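Local coordinates for cupin 2 conserved barrel domain protein (Desulfovibrio desulfuricans subsp. desulfuricans str. G20, PDB 2Q30) that is of unknown function but adopts the double-stranded beta-helix fold of the RmlC-like cupins and assembles as a two-chain unit, at residues A[55-61]-A[82-88]; A[63-69]-A[93-99]; A[7-11]-A[26-30]. All blocks are in the same frame, centred on the assembly; numbering follows the deposited sequence. Where two conformers were deposited one is given.

Contact 1 (A[55-61]-A[82-88])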
loop_
_atom_site.group_PDB
_atom_site.type_symbol
_atom_site.label_atom_id
_atom_site.label_comp_id
_atom_site.label_asym_id
_atom_site.label_seq_id
_atom_site.Cartn_x
_atom_site.Cartn_y
_atom_site.Cartn_z
ATOM N N GLY A 55 5.947 16.679 -0.564
ATOM C CA GLY A 55 5.692 15.291 -0.221
ATOM C C GLY A 55 5.023 14.577 -1.349
ATOM O O GLY A 55 4.631 15.197 -2.350
ATOM N N GLU A 56 4.870 13.268 -1.161
ATOM C CA GLU A 56 4.245 12.392 -2.141
ATOM C C GLU A 56 3.169 11.502 -1.558
ATOM O O GLU A 56 3.060 11.368 -0.358
ATOM C CB GLU A 56 5.336 11.521 -2.752
ATOM C CG GLU A 56 6.216 12.254 -3.737
ATOM C CD GLU A 56 7.468 11.478 -4.024
ATOM O OE1 GLU A 56 8.348 11.478 -3.150
ATOM O OE2 GLU A 56 7.596 10.917 -5.131
ATOM N N LEU A 57 2.352 10.920 -2.424
ATOM C CA LEU A 57 1.423 9.888 -1.980
ATOM C C LEU A 57 1.560 8.676 -2.863
ATOM O O LEU A 57 2.020 8.782 -4.002
ATOM C CB LEU A 57 -0.046 10.329 -1.977
ATOM C CG LEU A 57 -0.757 10.566 -3.326
ATOM C CD1 LEU A 57 -2.254 10.522 -3.153
ATOM C CD2 LEU A 57 -0.328 11.864 -3.912
ATOM N N ASN A 58 1.151 7.525 -2.337
ATOM C CA ASN A 58 0.996 6.358 -3.184
ATOM C C ASN A 58 -0.432 5.868 -2.954
ATOM O O ASN A 58 -0.941 5.964 -1.827
ATOM C CB ASN A 58 2.115 5.317 -3.024
ATOM C CG ASN A 58 2.003 4.475 -1.767
ATOM O OD1 ASN A 58 1.145 3.629 -1.651
ATOM N ND2 ASN A 58 2.948 4.640 -0.882
ATOM N N ILE A 59 -1.080 5.408 -4.009
ATOM C CA ILE A 59 -2.437 4.882 -3.937
ATOM C C ILE A 59 -2.349 3.439 -4.401
ATOM O O ILE A 59 -2.003 3.205 -5.552
ATOM C CB ILE A 59 -3.423 5.636 -4.825
ATOM C CG1 ILE A 59 -3.427 7.126 -4.485
ATOM C CG2 ILE A 59 -4.818 4.996 -4.703
ATOM C CD1 ILE A 59 -4.419 7.976 -5.279
ATOM N N VAL A 60 -2.700 2.497 -3.524
ATOM C CA VAL A 60 -2.638 1.073 -3.835
ATOM C C VAL A 60 -4.047 0.517 -3.973
ATOM O O VAL A 60 -4.851 0.688 -3.077
ATOM C CB VAL A 60 -1.914 0.308 -2.708
ATOM C CG1 VAL A 60 -1.754 -1.181 -3.117
ATOM C CG2 VAL A 60 -0.561 0.958 -2.457
ATOM N N VAL A 61 -4.344 -0.155 -5.088
ATOM C CA VAL A 61 -5.669 -0.743 -5.291
ATOM C C VAL A 61 -5.646 -2.109 -4.594
ATOM O O VAL A 61 -4.948 -3.011 -5.024
ATOM C CB VAL A 61 -6.061 -0.907 -6.782
ATOM C CG1 VAL A 61 -7.471 -1.439 -6.890
ATOM C CG2 VAL A 61 -5.925 0.435 -7.531
ATOM N N ALA A 82 -2.631 -2.310 -8.529
ATOM C CA ALA A 82 -1.950 -1.188 -9.161
ATOM C C ALA A 82 -1.623 -0.180 -8.093
ATOM O O ALA A 82 -2.354 -0.059 -7.100
ATOM C CB ALA A 82 -2.803 -0.552 -10.268
ATOM N N VAL A 83 -0.491 0.516 -8.265
ATOM C CA VAL A 83 -0.065 1.566 -7.347
ATOM C C VAL A 83 0.270 2.806 -8.144
ATOM O O VAL A 83 0.983 2.706 -9.125
ATOM C CB VAL A 83 1.157 1.151 -6.435
ATOM C CG1 VAL A 83 2.326 0.713 -7.222
ATOM C CG2 VAL A 83 1.558 2.291 -5.506
ATOM N N LEU A 84 -0.287 3.943 -7.735
ATOM C CA LEU A 84 -0.005 5.243 -8.326
ATOM C C LEU A 84 0.915 5.922 -7.341
ATOM O O LEU A 84 0.631 5.842 -6.165
ATOM C CB LEU A 84 -1.278 6.063 -8.408
ATOM C CG LEU A 84 -1.173 7.515 -8.899
ATOM C CD1 LEU A 84 -0.856 7.565 -10.359
ATOM C CD2 LEU A 84 -2.502 8.195 -8.584
ATOM N N VAL A 85 1.999 6.553 -7.812
ATOM C CA VAL A 85 2.860 7.381 -6.972
ATOM C C VAL A 85 2.858 8.781 -7.585
ATOM O O VAL A 85 3.081 8.938 -8.781
ATOM C CB VAL A 85 4.309 6.880 -6.840
ATOM C CG1 VAL A 85 5.067 7.703 -5.708
ATOM C CG2 VAL A 85 4.336 5.410 -6.488
ATOM N N ALA A 86 2.658 9.785 -6.750
ATOM C CA ALA A 86 2.575 11.149 -7.219
ATOM C C ALA A 86 2.892 12.147 -6.134
ATOM O O ALA A 86 2.714 11.843 -4.956
ATOM C CB ALA A 86 1.141 11.425 -7.771
ATOM N N PRO A 87 3.406 13.337 -6.532
ATOM C CA PRO A 87 3.505 14.417 -5.564
ATOM C C PRO A 87 2.080 14.775 -5.064
ATOM O O PRO A 87 1.096 14.649 -5.812
ATOM C CB PRO A 87 4.126 15.580 -6.379
ATOM C CG PRO A 87 4.833 14.917 -7.504
ATOM C CD PRO A 87 3.953 13.745 -7.843
ATOM N N ILE A 88 1.982 15.160 -3.801
ATOM C CA ILE A 88 0.712 15.585 -3.188
ATOM C C ILE A 88 0.099 16.799 -3.929
ATOM O O ILE A 88 -1.138 16.938 -4.008
ATOM C CB ILE A 88 0.923 15.906 -1.670
ATOM C CG1 ILE A 88 1.284 14.640 -0.890
ATOM C CG2 ILE A 88 -0.308 16.514 -1.037
ATOM C CD1 ILE A 88 1.863 14.970 0.489
#

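Contact 2 (A[63-69]-A[93-99])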
loop_
_atom_site.group_PDB
_atom_site.type_symbol
_atom_site.label_atom_id
_atom_site.label_comp_id
_atom_site.label_asym_id
_atom_site.label_seq_id
_atom_site.Cartn_x
_atom_site.Cartn_y
_atom_site.Cartn_z
ATOM N N GLU A 63 -8.624 -3.916 -3.787
ATOM C CA GLU A 63 -9.691 -4.759 -4.298
ATOM C C GLU A 63 -10.458 -3.994 -5.329
ATOM O O GLU A 63 -10.625 -2.763 -5.208
ATOM C CB GLU A 63 -10.585 -5.219 -3.133
ATOM C CG GLU A 63 -11.856 -6.040 -3.457
ATOM C CD GLU A 63 -11.632 -7.404 -4.097
ATOM O OE1 GLU A 63 -10.513 -7.758 -4.500
ATOM O OE2 GLU A 63 -12.631 -8.144 -4.226
ATOM N N GLY A 64 -10.893 -4.717 -6.364
ATOM C CA GLY A 64 -11.660 -4.138 -7.450
ATOM C C GLY A 64 -10.799 -3.466 -8.479
ATOM O O GLY A 64 -9.560 -3.534 -8.413
ATOM N N GLU A 65 -11.474 -2.834 -9.440
ATOM C CA GLU A 65 -10.830 -2.152 -10.561
ATOM C C GLU A 65 -11.370 -0.756 -10.691
ATOM O O GLU A 65 -12.562 -0.499 -10.462
ATOM C CB GLU A 65 -11.110 -2.821 -11.915
ATOM C CG GLU A 65 -10.250 -4.024 -12.292
ATOM C CD GLU A 65 -10.103 -4.200 -13.840
ATOM O OE1 GLU A 65 -11.071 -3.887 -14.592
ATOM O OE2 GLU A 65 -9.018 -4.654 -14.301
ATOM N N GLY A 66 -10.495 0.121 -11.157
ATOM C CA GLY A 66 -10.846 1.499 -11.370
ATOM C C GLY A 66 -9.854 2.203 -12.268
ATOM O O GLY A 66 -9.207 1.578 -13.134
ATOM N N GLU A 67 -9.781 3.512 -12.070
ATOM C CA GLU A 67 -8.891 4.398 -12.805
ATOM C C GLU A 67 -8.276 5.412 -11.870
ATOM O O GLU A 67 -8.966 5.909 -10.960
ATOM C CB GLU A 67 -9.698 5.187 -13.836
ATOM C CG GLU A 67 -10.345 4.328 -14.837
ATOM C CD GLU A 67 -11.157 5.085 -15.844
ATOM O OE1 GLU A 67 -11.980 5.928 -15.442
ATOM O OE2 GLU A 67 -11.011 4.785 -17.028
ATOM N N PHE A 68 -6.991 5.709 -12.080
ATOM C CA PHE A 68 -6.340 6.829 -11.410
ATOM C C PHE A 68 -6.628 7.998 -12.312
ATOM O O PHE A 68 -6.308 7.952 -13.500
ATOM C CB PHE A 68 -4.842 6.646 -11.310
ATOM C CG PHE A 68 -4.450 5.470 -10.513
ATOM C CD1 PHE A 68 -4.828 5.380 -9.169
ATOM C CD2 PHE A 68 -3.676 4.465 -11.066
ATOM C CE1 PHE A 68 -4.461 4.283 -8.396
ATOM C CE2 PHE A 68 -3.283 3.383 -10.291
ATOM C CZ PHE A 68 -3.687 3.285 -8.969
ATOM N N VAL A 69 -7.199 9.056 -11.762
ATOM C CA VAL A 69 -7.595 10.223 -12.555
ATOM C C VAL A 69 -6.625 11.383 -12.255
ATOM O O VAL A 69 -6.094 11.497 -11.140
ATOM C CB VAL A 69 -9.064 10.596 -12.268
ATOM C CG1 VAL A 69 -9.576 11.679 -13.228
ATOM C CG2 VAL A 69 -9.930 9.361 -12.389
ATOM N N GLY A 93 -6.954 11.732 -8.424
ATOM C CA GLY A 93 -8.286 11.301 -8.067
ATOM C C GLY A 93 -8.401 9.857 -8.407
ATOM O O GLY A 93 -7.481 9.271 -9.041
ATOM N N VAL A 94 -9.509 9.258 -7.981
ATOM C CA VAL A 94 -9.740 7.819 -8.210
ATOM C C VAL A 94 -11.185 7.615 -8.615
ATOM O O VAL A 94 -12.044 8.201 -7.995
ATOM C CB VAL A 94 -9.472 7.010 -6.939
ATOM C CG1 VAL A 94 -9.786 5.555 -7.167
ATOM C CG2 VAL A 94 -8.017 7.177 -6.478
ATOM N N ARG A 95 -11.424 6.800 -9.646
ATOM C CA ARG A 95 -12.756 6.461 -10.120
ATOM C C ARG A 95 -12.894 4.950 -10.046
ATOM O O ARG A 95 -12.023 4.238 -10.521
ATOM C CB ARG A 95 -12.916 6.948 -11.546
ATOM C CG ARG A 95 -14.334 6.939 -12.049
ATOM C CD ARG A 95 -14.371 7.584 -13.419
ATOM N NE ARG A 95 -14.117 9.007 -13.296
ATOM C CZ ARG A 95 -13.395 9.776 -14.115
ATOM N NH1 ARG A 95 -12.721 9.311 -15.161
ATOM N NH2 ARG A 95 -13.292 11.051 -13.822
ATOM N N ALA A 96 -13.969 4.467 -9.431
ATOM C CA ALA A 96 -14.204 3.048 -9.299
ATOM C C ALA A 96 -15.046 2.554 -10.480
ATOM O O ALA A 96 -16.129 3.098 -10.734
ATOM C CB ALA A 96 -14.922 2.771 -8.033
ATOM N N VAL A 97 -14.552 1.541 -11.195
ATOM C CA VAL A 97 -15.324 0.878 -12.260
ATOM C C VAL A 97 -16.186 -0.212 -11.590
ATOM O O VAL A 97 -17.366 -0.338 -11.890
ATOM C CB VAL A 97 -14.422 0.316 -13.388
ATOM C CG1 VAL A 97 -15.242 -0.569 -14.339
ATOM C CG2 VAL A 97 -13.740 1.482 -14.150
ATOM N N THR A 98 -15.562 -1.021 -10.733
ATOM C CA THR A 98 -16.250 -2.028 -9.929
ATOM C C THR A 98 -16.237 -1.494 -8.501
ATOM O O THR A 98 -15.640 -0.441 -8.216
ATOM C CB THR A 98 -15.517 -3.407 -9.928
ATOM O OG1 THR A 98 -14.238 -3.296 -9.279
ATOM C CG2 THR A 98 -15.310 -3.957 -11.328
ATOM N N ASP A 99 -16.863 -2.229 -7.575
ATOM C CA ASP A 99 -16.730 -1.892 -6.128
ATOM C C ASP A 99 -15.221 -1.999 -5.854
ATOM O O ASP A 99 -14.575 -2.945 -6.302
ATOM C CB ASP A 99 -17.490 -2.838 -5.223
ATOM C CG ASP A 99 -18.996 -2.728 -5.364
ATOM O OD1 ASP A 99 -19.512 -1.812 -6.023
ATOM O OD2 ASP A 99 -19.659 -3.556 -4.737
HETATM O O HOH W 1 -12.958 7.531 -17.530
#

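Contact 3 (A[7-11]-A[26-30])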
loop_
_atom_site.group_PDB
_atom_site.type_symbol
_atom_site.label_atom_id
_atom_site.label_comp_id
_atom_site.label_asym_id
_atom_site.label_seq_id
_atom_site.Cartn_x
_atom_site.Cartn_y
_atom_site.Cartn_z
ATOM N N LYS A 7 1.207 -2.616 14.574
ATOM C CA LYS A 7 -0.164 -3.132 14.480
ATOM C C LYS A 7 -0.569 -3.348 13.033
ATOM O O LYS A 7 0.010 -2.782 12.104
ATOM C CB LYS A 7 -1.216 -2.307 15.269
ATOM C CG LYS A 7 -1.953 -1.162 14.582
ATOM C CD LYS A 7 -1.063 -0.186 13.865
ATOM C CE LYS A 7 -1.722 1.176 13.717
ATOM N NZ LYS A 7 -1.324 1.790 12.457
ATOM N N SER A 8 -1.538 -4.242 12.866
ATOM C CA SER A 8 -2.020 -4.608 11.543
ATOM C C SER A 8 -3.503 -4.293 11.407
ATOM O O SER A 8 -4.229 -4.276 12.406
ATOM C CB SER A 8 -1.777 -6.084 11.260
ATOM O OG SER A 8 -2.729 -6.872 11.954
ATOM N N HIS A 9 -3.941 -4.102 10.164
ATOM C CA HIS A 9 -5.331 -3.819 9.833
ATOM C C HIS A 9 -5.718 -4.696 8.675
ATOM O O HIS A 9 -5.097 -4.630 7.625
ATOM C CB HIS A 9 -5.536 -2.354 9.458
ATOM C CG HIS A 9 -4.871 -1.387 10.388
ATOM N ND1 HIS A 9 -5.559 -0.708 11.371
ATOM C CD2 HIS A 9 -3.581 -0.977 10.478
ATOM C CE1 HIS A 9 -4.721 0.066 12.036
ATOM N NE2 HIS A 9 -3.514 -0.081 11.519
ATOM N N ASN A 10 -6.746 -5.523 8.853
ATOM C CA ASN A 10 -7.191 -6.417 7.804
ATOM C C ASN A 10 -8.211 -5.607 7.050
ATOM O O ASN A 10 -9.387 -5.680 7.327
ATOM C CB ASN A 10 -7.741 -7.703 8.394
ATOM C CG ASN A 10 -6.668 -8.526 9.045
ATOM O OD1 ASN A 10 -5.481 -8.338 8.781
ATOM N ND2 ASN A 10 -7.072 -9.435 9.897
ATOM N N LEU A 11 -7.721 -4.841 6.085
ATOM C CA LEU A 11 -8.563 -3.878 5.370
ATOM C C LEU A 11 -9.634 -4.466 4.481
ATOM O O LEU A 11 -10.543 -3.748 4.123
ATOM C CB LEU A 11 -7.712 -2.909 4.572
ATOM C CG LEU A 11 -6.695 -2.059 5.341
ATOM C CD1 LEU A 11 -5.875 -1.251 4.354
ATOM C CD2 LEU A 11 -7.405 -1.131 6.332
ATOM N N LEU A 26 -9.581 6.622 8.266
ATOM C CA LEU A 26 -8.215 6.840 8.708
ATOM C C LEU A 26 -7.678 5.520 9.208
ATOM O O LEU A 26 -8.299 4.895 10.054
ATOM C CB LEU A 26 -8.158 7.853 9.848
ATOM C CG LEU A 26 -6.759 8.245 10.349
ATOM C CD1 LEU A 26 -5.893 8.830 9.203
ATOM C CD2 LEU A 26 -6.931 9.240 11.468
ATOM N N VAL A 27 -6.545 5.096 8.663
ATOM C CA VAL A 27 -5.913 3.839 9.058
ATOM C C VAL A 27 -4.845 4.173 10.077
ATOM O O VAL A 27 -4.783 3.562 11.134
ATOM C CB VAL A 27 -5.376 3.070 7.828
ATOM C CG1 VAL A 27 -4.573 1.802 8.215
ATOM C CG2 VAL A 27 -6.563 2.724 6.889
ATOM N N HIS A 28 -4.008 5.143 9.752
ATOM C CA HIS A 28 -2.904 5.529 10.620
ATOM C C HIS A 28 -2.502 6.979 10.359
ATOM O O HIS A 28 -2.620 7.485 9.223
ATOM C CB HIS A 28 -1.728 4.585 10.335
ATOM C CG HIS A 28 -0.520 4.827 11.171
ATOM N ND1 HIS A 28 -0.391 4.333 12.452
ATOM C CD2 HIS A 28 0.627 5.487 10.902
ATOM C CE1 HIS A 28 0.787 4.678 12.938
ATOM N NE2 HIS A 28 1.421 5.385 12.021
ATOM N N GLU A 29 -2.070 7.650 11.420
ATOM C CA GLU A 29 -1.490 8.956 11.267
ATOM C C GLU A 29 -0.403 9.164 12.330
ATOM O O GLU A 29 -0.631 8.941 13.512
ATOM C CB GLU A 29 -2.564 10.038 11.317
ATOM C CG GLU A 29 -2.003 11.396 10.970
ATOM C CD GLU A 29 -3.045 12.488 10.795
ATOM O OE1 GLU A 29 -4.236 12.286 11.169
ATOM O OE2 GLU A 29 -2.631 13.572 10.304
ATOM N N SER A 30 0.778 9.561 11.872
ATOM C CA SER A 30 1.917 9.870 12.749
ATOM C C SER A 30 2.680 11.011 12.109
ATOM O O SER A 30 2.264 11.560 11.103
ATOM C CB SER A 30 2.827 8.636 12.839
ATOM O OG SER A 30 3.378 8.341 11.564
#

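Contact 1 (A[55-61]-A[82-88])
Two neighbouring strands of a cupin barrel, 56-61 and 82-87, illustrate how an antiparallel pair is zipped by its backbone and then sorted by its side chains. Their axes approach to 4.5 Å at 167°. Backbone hydrogen bonds come two by two at the hydrogen-bonded pairs: Leu57 N to Ala86 O (2.7 Å) with Ala86 N to Leu57 O (3.0 Å), then Ile59 N to Leu84 O (2.8 Å) with Leu84 N to Ile59 O (2.9 Å). Val61 N to Ala82 O (2.8 Å) and Ile88 N to Gly55 O (3.0 Å) close the two ends. Between these bonds, at the non-hydrogen-bonded pairs, the chains approach closely enough for CA-H...O contacts, the shortest being Asn58 CA to Leu84 O at 3.0 Å. Gly55, with a phi of 110°, has no CB to press against Ile88 CD1.

Apolar contacts follow the alternation of the strands. Leu57 and Ile59 share a face with Leu84 and Ala86, where Ile59 CD1 meets Leu84 CD2 at 3.8 Å and Leu57 CD2 meets Ala86 CB at 4.2 Å. Asn58 and Val60 lie on the other face with Val83 and Val85; Val60 CG2 touches Val83 CG2 at 3.9 Å. Glu56 sends its carboxylate to Ser30 and Asn32 of the second subunit.

Strand 100-107 flanks 56-61 on its far edge, while Phe68 and Val94 from the facing sheet of the barrel pack against the Ile59 face. Strand 82-87 is the outermost of its sheet within the chain, and the second subunit adds a further antiparallel strand to it.

Contact 2 (A[63-69]-A[93-99])
Strand alternation sorts the side chains of 66-69 and 93-96 onto two faces, and their rotamers set what each one reaches. Glu67, with chi1 m and chi2 t, and Arg95, extended through chi1 and chi2 before chi3 turns to m, bring their ends together: Glu67 OE1 and Arg95 NH1 form a long salt bridge of 3.5 Å, its hydrogen bond weak, and a water donates to Glu67 OE1 (2.8 Å) and accepts a weak hydrogen bond from Arg95 NH1 (3.0 Å). Val69 CG2 lies over one face of the guanidinium, whose stronger partner is Asp73.

Phe68 (chi1 m) and Val94 (chi1 t) point the opposite way, into the barrel, and meet Ile59 of the facing sheet. Such a division, with the charged pair and Val69 on one face and apolar side chains turned to the interior, suits the double-stranded beta-helix of cupins, where two antiparallel sheets enclose a common interior. Glu67 N to Arg95 O (2.8 Å) and Arg95 N to Glu67 O (2.9 Å) hold the register.

Beyond the strands, Thr98 takes the p rotamer, which places OG1 2.8 Å from Glu65 N as acceptor and 3.0 Å from Asp99 O as donor. A CB on Gly64 would strike Asp99 O; one on Gly66, Arg95 O.

Contact 3 (A[7-11]-A[26-30])
Strands 7-10 and 26-29 run nearly antiparallel, at 161°, yet their axes come no closer than 9.0 Å and no backbone hydrogen bond joins them. Even the nearest CA atoms, those of His9 and Val27, are 7.7 Å apart, so side chains must span the gap. The backbone of 26-30 is itself irregular: Val27 and His28 both face Ile35 of the adjoining strand in a classic beta bulge, and the psi of -50° at Val27 departs from extended strand values. Across the gap, Asn10 centres an inverse gamma turn that ends the first strand.

Val27 is the common partner of two side chains. Its CG1 sits over the face of the His9 ring, 3.8 Å from the centroid and 13° off the normal, a CH-pi contact, while its CG2 meets Leu11 CD2 at 4.0 Å. Lys7 folds back along its own strand, where NZ gives a weak hydrogen bond to His9 NE2 (3.0 Å); that same NZ lies 2.7 Å from His28 ND1. His28 also makes a weak hydrogen bond through NE2 to Glu56 of the second subunit.

Strand 7-10 pairs along its backbone with a strand of the second subunit. Within the chain the hold is sparse, Val27 against His9 and Leu11, with Lys7, His9 and His28 closely spaced beside it; this is consistent with an N-terminal strand that belongs largely to the dimer interface.

Overall arrangement
The three contacts grade from barrel core to surface. Contact 1 is buried and contact 2 partly so; each pairs strands within one of the two facing sheets, and they meet in the interior, where Phe68 CE1 lies 3.6 Å from Leu84 CB. Their segments alternate along the chain, 56-63 leading into 66-69 and 82-87 into 92-96, so the sheets are built by interleaved strands. Both rest on backbone hydrogen bonds, but contact 2 adds a charged outer face. Contact 3, a surface contact about 17 Å centre to centre from contact 1, has no backbone hydrogen bond and depends on side chains to span the gap. Contacts 1 and 3 each contribute a strand to sheet pairing across the subunit interface.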